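Local coordinates for heme-binding protein A / AI-2 binding protein A (PDB 6OFQ) that binds short peptides in the periplasm, among them the tetrapeptide STSA, and probably hands them to an ABC transporter for uptake, at residues 319-324 against 332-337; 339-344 against 500-505; 110-115 against 188-193. One frame throughout, in Å; residues are numbered along the deposited sequence.

Contact 1: residues 319-324 against 332-337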
loop_
_atom_site.group_PDB
_atom_site.type_symbol
_atom_site.label_atom_id
_atom_site.label_comp_id
_atom_site.label_asym_id
_atom_site.label_seq_id
_atom_site.Cartn_x
_atom_site.Cartn_y
_atom_site.Cartn_z
ATOM N N ASN A 319 -20.578 13.425 -10.237
ATOM C CA ASN A 319 -21.440 12.270 -10.384
ATOM C C ASN A 319 -20.715 10.946 -10.410
ATOM O O ASN A 319 -20.084 10.570 -11.395
ATOM C CB ASN A 319 -22.306 12.446 -11.638
ATOM C CG ASN A 319 -23.240 11.286 -11.867
ATOM O OD1 ASN A 319 -23.177 10.221 -11.271
ATOM N ND2 ASN A 319 -24.232 11.546 -12.742
ATOM N N VAL A 320 -20.587 10.324 -9.249
ATOM C CA VAL A 320 -19.722 9.148 -9.122
ATOM C C VAL A 320 -20.240 7.965 -9.928
ATOM O O VAL A 320 -19.438 7.194 -10.464
ATOM C CB VAL A 320 -19.437 8.781 -7.628
ATOM C CG1 VAL A 320 -18.748 7.428 -7.537
ATOM C CG2 VAL A 320 -18.619 9.880 -6.982
ATOM N N ASP A 321 -21.559 7.788 -10.041
ATOM C CA ASP A 321 -22.063 6.708 -10.903
ATOM C C ASP A 321 -21.534 6.872 -12.358
ATOM O O ASP A 321 -21.079 5.938 -13.024
ATOM C CB ASP A 321 -23.581 6.606 -10.921
ATOM C CG ASP A 321 -24.170 6.150 -9.610
ATOM O OD1 ASP A 321 -23.558 5.383 -8.845
ATOM O OD2 ASP A 321 -25.349 6.467 -9.371
ATOM N N ASP A 322 -21.547 8.095 -12.862
ATOM C CA ASP A 322 -21.021 8.392 -14.198
ATOM C C ASP A 322 -19.514 8.230 -14.280
ATOM O O ASP A 322 -18.934 7.704 -15.229
ATOM C CB ASP A 322 -21.440 9.806 -14.579
ATOM C CG ASP A 322 -21.255 10.086 -16.041
ATOM O OD1 ASP A 322 -21.813 9.279 -16.815
ATOM O OD2 ASP A 322 -20.706 11.145 -16.381
ATOM N N TYR A 323 -18.825 8.663 -13.217
ATOM C CA TYR A 323 -17.396 8.467 -13.140
ATOM C C TYR A 323 -17.009 6.991 -13.237
ATOM O O TYR A 323 -16.041 6.654 -13.954
ATOM C CB TYR A 323 -16.877 9.116 -11.851
ATOM C CG TYR A 323 -15.379 9.083 -11.634
ATOM C CD1 TYR A 323 -14.578 10.066 -12.100
ATOM C CD2 TYR A 323 -14.765 8.105 -10.895
ATOM C CE1 TYR A 323 -13.209 10.031 -11.960
ATOM C CE2 TYR A 323 -13.413 8.115 -10.664
ATOM C CZ TYR A 323 -12.613 9.069 -11.194
ATOM O OH TYR A 323 -11.246 9.023 -11.006
ATOM N N ILE A 324 -17.684 6.134 -12.510
ATOM C CA ILE A 324 -17.438 4.726 -12.583
ATOM C C ILE A 324 -17.647 4.151 -13.992
ATOM O O ILE A 324 -16.858 3.331 -14.425
ATOM C CB ILE A 324 -18.146 3.987 -11.454
ATOM C CG1 ILE A 324 -17.408 4.400 -10.153
ATOM C CG2 ILE A 324 -18.279 2.480 -11.692
ATOM C CD1 ILE A 324 -18.181 3.921 -8.948
ATOM N N ALA A 332 -15.939 -1.347 -10.830
ATOM C CA ALA A 332 -15.748 -0.716 -9.524
ATOM C C ALA A 332 -17.087 -0.589 -8.842
ATOM O O ALA A 332 -18.126 -0.642 -9.469
ATOM C CB ALA A 332 -15.167 0.671 -9.723
ATOM N N GLN A 333 -17.064 -0.332 -7.553
ATOM C CA GLN A 333 -18.243 -0.019 -6.747
ATOM C C GLN A 333 -18.146 1.405 -6.231
ATOM O O GLN A 333 -17.037 1.853 -5.888
ATOM C CB GLN A 333 -18.366 -1.047 -5.591
ATOM C CG GLN A 333 -19.518 -0.792 -4.638
ATOM C CD GLN A 333 -19.810 -1.886 -3.600
ATOM O OE1 GLN A 333 -19.348 -3.014 -3.755
ATOM N NE2 GLN A 333 -20.649 -1.576 -2.597
ATOM N N LYS A 334 -19.235 2.144 -6.117
ATOM C CA LYS A 334 -19.222 3.497 -5.589
ATOM C C LYS A 334 -18.671 3.510 -4.162
ATOM O O LYS A 334 -19.119 2.721 -3.317
ATOM C CB LYS A 334 -20.654 4.037 -5.598
ATOM C CG LYS A 334 -20.848 5.397 -4.946
ATOM C CD LYS A 334 -22.197 6.076 -5.178
ATOM C CE LYS A 334 -23.362 5.196 -5.555
ATOM N NZ LYS A 334 -24.440 6.081 -6.069
ATOM N N MET A 335 -17.704 4.394 -3.904
ATOM C CA MET A 335 -17.142 4.518 -2.569
ATOM C C MET A 335 -18.059 5.373 -1.688
ATOM O O MET A 335 -18.608 6.405 -2.113
ATOM C CB MET A 335 -15.740 5.092 -2.676
ATOM C CG MET A 335 -14.994 5.266 -1.362
ATOM S SD MET A 335 -13.340 5.919 -1.708
ATOM C CE MET A 335 -12.685 6.105 -0.052
ATOM N N VAL A 336 -18.231 4.897 -0.445
ATOM C CA VAL A 336 -19.010 5.571 0.585
ATOM C C VAL A 336 -18.113 5.842 1.793
ATOM O O VAL A 336 -17.908 6.997 2.138
ATOM C CB VAL A 336 -20.219 4.718 0.985
ATOM C CG1 VAL A 336 -21.029 5.460 2.031
ATOM C CG2 VAL A 336 -21.100 4.474 -0.260
ATOM N N ASN A 337 -17.560 4.831 2.433
ATOM C CA ASN A 337 -16.638 4.951 3.577
ATOM C C ASN A 337 -15.190 4.908 3.125
ATOM O O ASN A 337 -14.860 4.525 1.988
ATOM C CB ASN A 337 -16.914 3.835 4.600
ATOM C CG ASN A 337 -18.367 3.857 5.077
ATOM O OD1 ASN A 337 -18.783 4.908 5.599
ATOM N ND2 ASN A 337 -19.131 2.785 4.820
#
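Lys-334 and Asp-321 close the solvent-facing side of this contact with a salt bridge. Lys-334 NZ donates to Asp-321 OD1 over 3.0 Å and arrives from above the carboxylate plane, 36° out of it. Asp-321 OD2 lies farther off, 3.4 Å from the same NZ, and the grip is uneven. The lysine chain leaves its strand extended, with CG anti to the backbone N, and then bends at chi3 (22°, close to eclipsed), which swings the ammonium over to the helix. Its stem works as well: Lys-334 CG passes 3.9 Å from CG1 of Val-320, the residue just before Asp-321.

Apolar contact fills the deeper part. Ile-324 has CG1 anti to its carbonyl carbon, and the extended branch carries CD1 onto the strand backbone, 3.5 Å from Lys-334 N. Its other branch, CG2, sits 4.1 Å from Ala-332 CB and also meets the Ala-332 carbonyl oxygen. The Ala-332 methyl faces the helix.

The helix start is capped by Asn-319, whose OD1 accepts a nearly straight bond from Asp-322 N at 3.1 Å, the donor standing above the carbonyl plane. A carboxylate in this first turn, that of Asp-321, probably also gains from the helix dipole.

The axes of segments 320-324 and 332-334 run antiparallel (174°) and approach to 8.7 Å, so that helix 320-328 and the strand after it lie side by side, joined by a short connection; Ile-324 and Gly-330 share a backbone hydrogen bond where the chain turns back. The strand pairs antiparallel with strand 497-510 through Gln-333 and Tyr-502. On the same helix Tyr-323 touches Leu-500 of that strand and meets Phe-390 of helix 386-396 edge-to-face.

Contact 2: residues 339-344 against 500-505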
loop_
_atom_site.group_PDB
_atom_site.type_symbol
_atom_site.label_atom_id
_atom_site.label_comp_id
_atom_site.label_asym_id
_atom_site.label_seq_id
_atom_site.Cartn_x
_atom_site.Cartn_y
_atom_site.Cartn_z
ATOM N N PHE A 339 -12.815 2.847 3.543
ATOM C CA PHE A 339 -12.303 1.505 3.249
ATOM C C PHE A 339 -13.407 0.660 2.613
ATOM O O PHE A 339 -14.585 0.949 2.808
ATOM C CB PHE A 339 -11.695 0.869 4.493
ATOM C CG PHE A 339 -12.678 0.647 5.594
ATOM C CD1 PHE A 339 -12.861 1.562 6.606
ATOM C CD2 PHE A 339 -13.309 -0.575 5.738
ATOM C CE1 PHE A 339 -13.760 1.299 7.638
ATOM C CE2 PHE A 339 -14.207 -0.842 6.743
ATOM C CZ PHE A 339 -14.405 0.061 7.738
ATOM N N PRO A 340 -13.042 -0.406 1.907
ATOM C CA PRO A 340 -14.031 -1.164 1.127
ATOM C C PRO A 340 -14.817 -2.152 1.988
ATOM O O PRO A 340 -14.336 -2.589 3.046
ATOM C CB PRO A 340 -13.187 -1.851 0.068
ATOM C CG PRO A 340 -11.857 -2.046 0.719
ATOM C CD PRO A 340 -11.670 -0.764 1.520
ATOM N N PRO A 341 -15.976 -2.593 1.471
ATOM C CA PRO A 341 -16.877 -3.468 2.209
ATOM C C PRO A 341 -16.398 -4.910 2.324
ATOM O O PRO A 341 -17.045 -5.681 3.035
ATOM C CB PRO A 341 -18.208 -3.339 1.474
ATOM C CG PRO A 341 -17.867 -2.844 0.168
ATOM C CD PRO A 341 -16.632 -2.031 0.272
ATOM N N THR A 342 -15.277 -5.220 1.688
ATOM C CA THR A 342 -14.579 -6.495 1.916
ATOM C C THR A 342 -13.907 -6.541 3.289
ATOM O O THR A 342 -13.468 -7.630 3.612
ATOM C CB THR A 342 -13.557 -6.695 0.814
ATOM O OG1 THR A 342 -12.907 -5.415 0.577
ATOM C CG2 THR A 342 -14.260 -7.102 -0.452
ATOM N N ILE A 343 -13.848 -5.461 4.041
ATOM C CA ILE A 343 -13.301 -5.467 5.375
ATOM C C ILE A 343 -14.473 -5.325 6.349
ATOM O O ILE A 343 -15.379 -4.521 6.170
ATOM C CB ILE A 343 -12.277 -4.337 5.493
ATOM C CG1 ILE A 343 -11.169 -4.491 4.467
ATOM C CG2 ILE A 343 -11.709 -4.271 6.913
ATOM C CD1 ILE A 343 -10.189 -3.344 4.479
ATOM N N TRP A 344 -14.305 -6.050 7.455
ATOM C CA TRP A 344 -15.241 -5.907 8.530
ATOM C C TRP A 344 -15.333 -4.502 9.108
ATOM O O TRP A 344 -14.372 -3.720 9.013
ATOM C CB TRP A 344 -14.923 -6.871 9.671
ATOM C CG TRP A 344 -13.619 -6.640 10.423
ATOM C CD1 TRP A 344 -12.396 -7.117 10.067
ATOM C CD2 TRP A 344 -13.414 -5.794 11.555
ATOM N NE1 TRP A 344 -11.433 -6.701 10.969
ATOM C CE2 TRP A 344 -12.041 -5.895 11.893
ATOM C CE3 TRP A 344 -14.244 -4.977 12.343
ATOM C CZ2 TRP A 344 -11.466 -5.259 12.969
ATOM C CZ3 TRP A 344 -13.621 -4.345 13.451
ATOM C CH2 TRP A 344 -12.277 -4.446 13.704
ATOM N N LEU A 500 -14.465 8.186 -4.288
ATOM C CA LEU A 500 -14.823 7.911 -5.703
ATOM C C LEU A 500 -15.201 6.428 -5.828
ATOM O O LEU A 500 -16.389 6.077 -6.002
ATOM C CB LEU A 500 -13.664 8.293 -6.622
ATOM C CG LEU A 500 -13.377 9.788 -6.681
ATOM C CD1 LEU A 500 -12.102 9.974 -7.427
ATOM C CD2 LEU A 500 -14.516 10.527 -7.351
ATOM N N ALA A 501 -14.241 5.516 -5.701
ATOM C CA ALA A 501 -14.543 4.114 -6.025
ATOM C C ALA A 501 -13.780 3.129 -5.174
ATOM O O ALA A 501 -12.697 3.394 -4.668
ATOM C CB ALA A 501 -14.167 3.845 -7.467
ATOM N N TYR A 502 -14.348 1.924 -5.027
ATOM C CA TYR A 502 -13.647 0.704 -4.678
ATOM C C TYR A 502 -13.383 -0.004 -6.007
ATOM O O TYR A 502 -14.293 -0.738 -6.439
ATOM C CB TYR A 502 -14.461 -0.172 -3.725
ATOM C CG TYR A 502 -14.924 0.555 -2.496
ATOM C CD1 TYR A 502 -14.018 1.214 -1.669
ATOM C CD2 TYR A 502 -16.277 0.609 -2.186
ATOM C CE1 TYR A 502 -14.505 1.889 -0.561
ATOM C CE2 TYR A 502 -16.781 1.314 -1.101
ATOM C CZ TYR A 502 -15.868 1.988 -0.296
ATOM O OH TYR A 502 -16.378 2.721 0.727
ATOM N N PRO A 503 -12.202 0.146 -6.617
ATOM C CA PRO A 503 -12.037 -0.527 -7.903
ATOM C C PRO A 503 -11.951 -2.019 -7.721
ATOM O O PRO A 503 -11.390 -2.500 -6.725
ATOM C CB PRO A 503 -10.692 -0.001 -8.417
ATOM C CG PRO A 503 -10.474 1.275 -7.659
ATOM C CD PRO A 503 -11.089 1.057 -6.286
ATOM N N TYR A 504 -12.500 -2.757 -8.656
ATOM C CA TYR A 504 -12.277 -4.184 -8.651
ATOM C C TYR A 504 -10.796 -4.450 -8.964
ATOM O O TYR A 504 -10.140 -3.624 -9.623
ATOM C CB TYR A 504 -13.083 -4.811 -9.798
ATOM C CG TYR A 504 -14.563 -4.732 -9.671
ATOM C CD1 TYR A 504 -15.213 -4.418 -8.514
ATOM C CD2 TYR A 504 -15.328 -5.027 -10.786
ATOM C CE1 TYR A 504 -16.604 -4.355 -8.458
ATOM C CE2 TYR A 504 -16.698 -4.984 -10.759
ATOM C CZ TYR A 504 -17.320 -4.612 -9.624
ATOM O OH TYR A 504 -18.715 -4.567 -9.599
ATOM N N SER A 505 -10.250 -5.536 -8.448
ATOM C CA SER A 505 -8.897 -5.951 -8.842
ATOM C C SER A 505 -9.067 -6.666 -10.188
ATOM O O SER A 505 -9.748 -7.697 -10.229
ATOM C CB SER A 505 -8.237 -6.939 -7.873
ATOM O OG SER A 505 -6.940 -7.192 -8.363
#
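Two consecutive prolines lie over one face of the Tyr-502 ring. Pro-340 CA stands 3.8 Å from the ring centroid, 20° off the normal, and Pro-341 CD 3.9 Å from it, 24° off; each makes a CH-pi contact and is offset toward the rim. They divide the ring between them. Pro-340 CB reaches the CD1 side, 3.6 Å from Tyr-502 CD1, while Pro-341 CD lies at the other flank, 3.6 Å from Tyr-502 CE2. Beyond the ring, Phe-339 O comes obliquely to within 3.3 Å of Tyr-502 OH.

With Tyr-502 CG anti to the carbonyl carbon (chi1 -53°), the ring leaves the strand toward the proline loop. Its hydroxyl is then fixed by the chain just before the prolines, in the same loop: hydrogen bonds join Tyr-502 OH to Asn-337 O and Val-336 N, and a weak one joins it to Tyr-346 OH. A tyrosine oxygen within the core is thereby paired, and the flat ring is held at both ends.

The prolines are the first two residues of a type I turn from Pro-340 to Ile-343, closed by Ile-343 N on Pro-340 O at 3.1 Å. Ile-343 O also meets the edge of the Phe-339 ring in its plane, and Thr-342 OG1 is bonded to Gly-290 O.

Tyr-502 belongs to strand 497-510, whose backbone pairs with Gln-333 of strand 332-334 on one flank; a classic beta bulge at Leu-500 and Ala-501, opposite Ser-294, faces strand 292-298. Across the turn, Phe-339, Pro-340 and Ile-343 pack on Phe-438, so the proline loop is sandwiched between the sheet and helix 436-443, with helix 477-494 touching Phe-339 through Gln-488.

Contact 3: residues 110-115 against 188-193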
loop_
_atom_site.group_PDB
_atom_site.type_symbol
_atom_site.label_atom_id
_atom_site.label_comp_id
_atom_site.label_asym_id
_atom_site.label_seq_id
_atom_site.Cartn_x
_atom_site.Cartn_y
_atom_site.Cartn_z
ATOM N N LYS A 110 28.963 -13.006 1.947
ATOM C CA LYS A 110 29.068 -13.684 3.225
ATOM C C LYS A 110 27.748 -14.386 3.523
ATOM O O LYS A 110 26.692 -13.839 3.191
ATOM C CB LYS A 110 29.408 -12.626 4.272
ATOM C CG LYS A 110 29.834 -13.177 5.623
ATOM C CD LYS A 110 30.070 -12.008 6.568
ATOM C CE LYS A 110 30.624 -12.436 7.919
ATOM N NZ LYS A 110 32.103 -12.540 7.843
ATOM N N LYS A 111 27.826 -15.609 4.040
ATOM C CA LYS A 111 26.640 -16.368 4.427
ATOM C C LYS A 111 26.362 -16.158 5.921
ATOM O O LYS A 111 27.130 -16.521 6.814
ATOM C CB LYS A 111 26.693 -17.859 4.092
ATOM C CG LYS A 111 25.357 -18.542 4.356
ATOM C CD LYS A 111 25.086 -19.847 3.609
ATOM C CE LYS A 111 23.713 -19.821 2.954
ATOM N NZ LYS A 111 22.976 -21.112 2.884
ATOM N N VAL A 112 25.280 -15.460 6.217
ATOM C CA VAL A 112 25.018 -15.021 7.590
ATOM C C VAL A 112 23.635 -15.442 8.006
ATOM O O VAL A 112 22.674 -15.350 7.249
ATOM C CB VAL A 112 25.253 -13.538 7.879
ATOM C CG1 VAL A 112 26.621 -13.111 7.348
ATOM C CG2 VAL A 112 24.264 -12.628 7.224
ATOM N N GLU A 113 23.550 -16.050 9.188
ATOM C CA GLU A 113 22.293 -16.538 9.751
ATOM C C GLU A 113 21.537 -15.377 10.419
ATOM O O GLU A 113 22.057 -14.601 11.197
ATOM C CB GLU A 113 22.557 -17.663 10.780
ATOM C CG GLU A 113 21.297 -18.338 11.290
ATOM C CD GLU A 113 21.530 -19.382 12.391
ATOM O OE1 GLU A 113 22.723 -19.467 12.787
ATOM O OE2 GLU A 113 20.610 -20.054 12.889
ATOM N N PHE A 114 20.240 -15.301 10.089
ATOM C CA PHE A 114 19.279 -14.391 10.714
ATOM C C PHE A 114 19.172 -14.690 12.218
ATOM O O PHE A 114 19.126 -15.838 12.643
ATOM C CB PHE A 114 17.921 -14.593 10.023
ATOM C CG PHE A 114 16.736 -14.134 10.841
ATOM C CD1 PHE A 114 16.505 -12.796 11.061
ATOM C CD2 PHE A 114 15.898 -15.065 11.410
ATOM C CE1 PHE A 114 15.474 -12.368 11.888
ATOM C CE2 PHE A 114 14.804 -14.651 12.169
ATOM C CZ PHE A 114 14.616 -13.312 12.381
ATOM N N SER A 115 19.123 -13.631 12.992
ATOM C CA SER A 115 18.957 -13.749 14.418
ATOM C C SER A 115 18.300 -12.482 14.955
ATOM O O SER A 115 18.006 -11.496 14.248
ATOM C CB SER A 115 20.333 -14.050 15.066
ATOM O OG SER A 115 21.144 -12.908 15.019
ATOM N N SER A 188 19.396 -7.128 7.017
ATOM C CA SER A 188 20.562 -7.709 7.688
ATOM C C SER A 188 21.451 -6.655 8.333
ATOM O O SER A 188 22.053 -5.798 7.664
ATOM C CB SER A 188 21.409 -8.461 6.669
ATOM O OG SER A 188 22.721 -8.761 7.179
ATOM N N LYS A 189 21.648 -6.832 9.654
ATOM C CA LYS A 189 22.587 -6.003 10.402
ATOM C C LYS A 189 24.056 -6.186 9.935
ATOM O O LYS A 189 24.739 -5.164 9.863
ATOM C CB LYS A 189 22.453 -6.342 11.898
ATOM C CG LYS A 189 23.345 -5.481 12.788
ATOM C CD LYS A 189 23.126 -4.010 12.611
ATOM C CE LYS A 189 23.414 -3.127 13.825
ATOM N NZ LYS A 189 24.815 -2.696 13.971
ATOM N N ASP A 190 24.413 -7.438 9.653
ATOM C CA ASP A 190 25.786 -7.703 9.137
ATOM C C ASP A 190 26.035 -6.931 7.846
ATOM O O ASP A 190 27.066 -6.232 7.675
ATOM C CB ASP A 190 26.074 -9.197 9.023
ATOM C CG ASP A 190 26.123 -9.892 10.372
ATOM O OD1 ASP A 190 26.803 -9.397 11.288
ATOM O OD2 ASP A 190 25.321 -10.801 10.634
ATOM N N TYR A 191 25.069 -7.009 6.911
ATOM C CA TYR A 191 25.197 -6.273 5.653
ATOM C C TYR A 191 25.242 -4.756 5.869
ATOM O O TYR A 191 26.064 -4.001 5.327
ATOM C CB TYR A 191 24.092 -6.687 4.665
ATOM C CG TYR A 191 24.104 -5.947 3.336
ATOM C CD1 TYR A 191 25.227 -5.987 2.523
ATOM C CD2 TYR A 191 22.984 -5.296 2.830
ATOM C CE1 TYR A 191 25.276 -5.382 1.302
ATOM C CE2 TYR A 191 22.986 -4.734 1.575
ATOM C CZ TYR A 191 24.134 -4.769 0.808
ATOM O OH TYR A 191 24.164 -4.178 -0.443
ATOM N N ALA A 192 24.348 -4.230 6.711
ATOM C CA ALA A 192 24.350 -2.825 7.069
ATOM C C ALA A 192 25.693 -2.374 7.691
ATOM O O ALA A 192 26.144 -1.305 7.308
ATOM C CB ALA A 192 23.216 -2.559 8.082
ATOM N N ASP A 193 26.239 -3.216 8.567
ATOM C CA ASP A 193 27.521 -2.853 9.198
ATOM C C ASP A 193 28.622 -2.815 8.119
ATOM O O ASP A 193 29.450 -1.891 8.130
ATOM C CB ASP A 193 27.883 -3.862 10.271
ATOM C CG ASP A 193 27.071 -3.733 11.532
ATOM O OD1 ASP A 193 26.461 -2.645 11.706
ATOM O OD2 ASP A 193 27.233 -4.738 12.246
#
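Ser-188 OG, which touches Val-112 CG2 at 4.2 Å, accepts a nearly straight hydrogen bond (173°) from Tyr-191 N at 2.9 Å. This is the N-cap of helix 189-197, and the oxygen that meets the valine methyl is therefore already engaged in holding the first turn. Ser-188 OG is anti to its backbone N (chi1 165°), the setting that turns it back over the first-turn amide of Tyr-191.

Val-112 supplies the other half of the contact. Its CB lies 3.9 Å from Asp-190 OD2 and its CG2 4.0 Å from the same oxygen, the two side chains passing one another and pointing in opposite senses. No hydrogen bond or ion pair joins the segments here. Asp-190 OD1 forms a salt bridge with Lys-117 NZ at the start of helix 116-127. A second tie to that helix comes from Lys-189 N, which donates to Asp-118 OD1, while Ser-115 N uses Asp-118 OD2.

Val-112 is kept in place by backbone pairing with Phe-102. The contact thus sets a hydrocarbon against polar side chains whose bonds are made to other groups, Ser-188 OG to the helix start and Asp-190 through OD1 to Lys-117: van der Waals touch joins loop and helix directly, and polar links run through Lys-117 and Asp-118 of helix 116-127, which follows the loop.

In the fold
Contacts 1 and 2 are neighbours, their centres about 11 Å apart, and share one mixed sheet: strand 332-334 of the first pairs with strand 497-510 of the second, and Tyr-502 OH is hydrogen-bonded to Asn-337 O, at the end of segment 332-337. Contact 1 is partly buried, with a salt bridge outside and isoleucine packing inside; contact 2 is buried and rests on proline-aromatic contacts. Contact 3, also buried though its centre lies about 27 Å from that of the chain, stands on the opposite side, about 48 Å from the centre of contact 1. Like contact 1 it involves a capped helix start, but its aspartate finds its lysine outside the two segments.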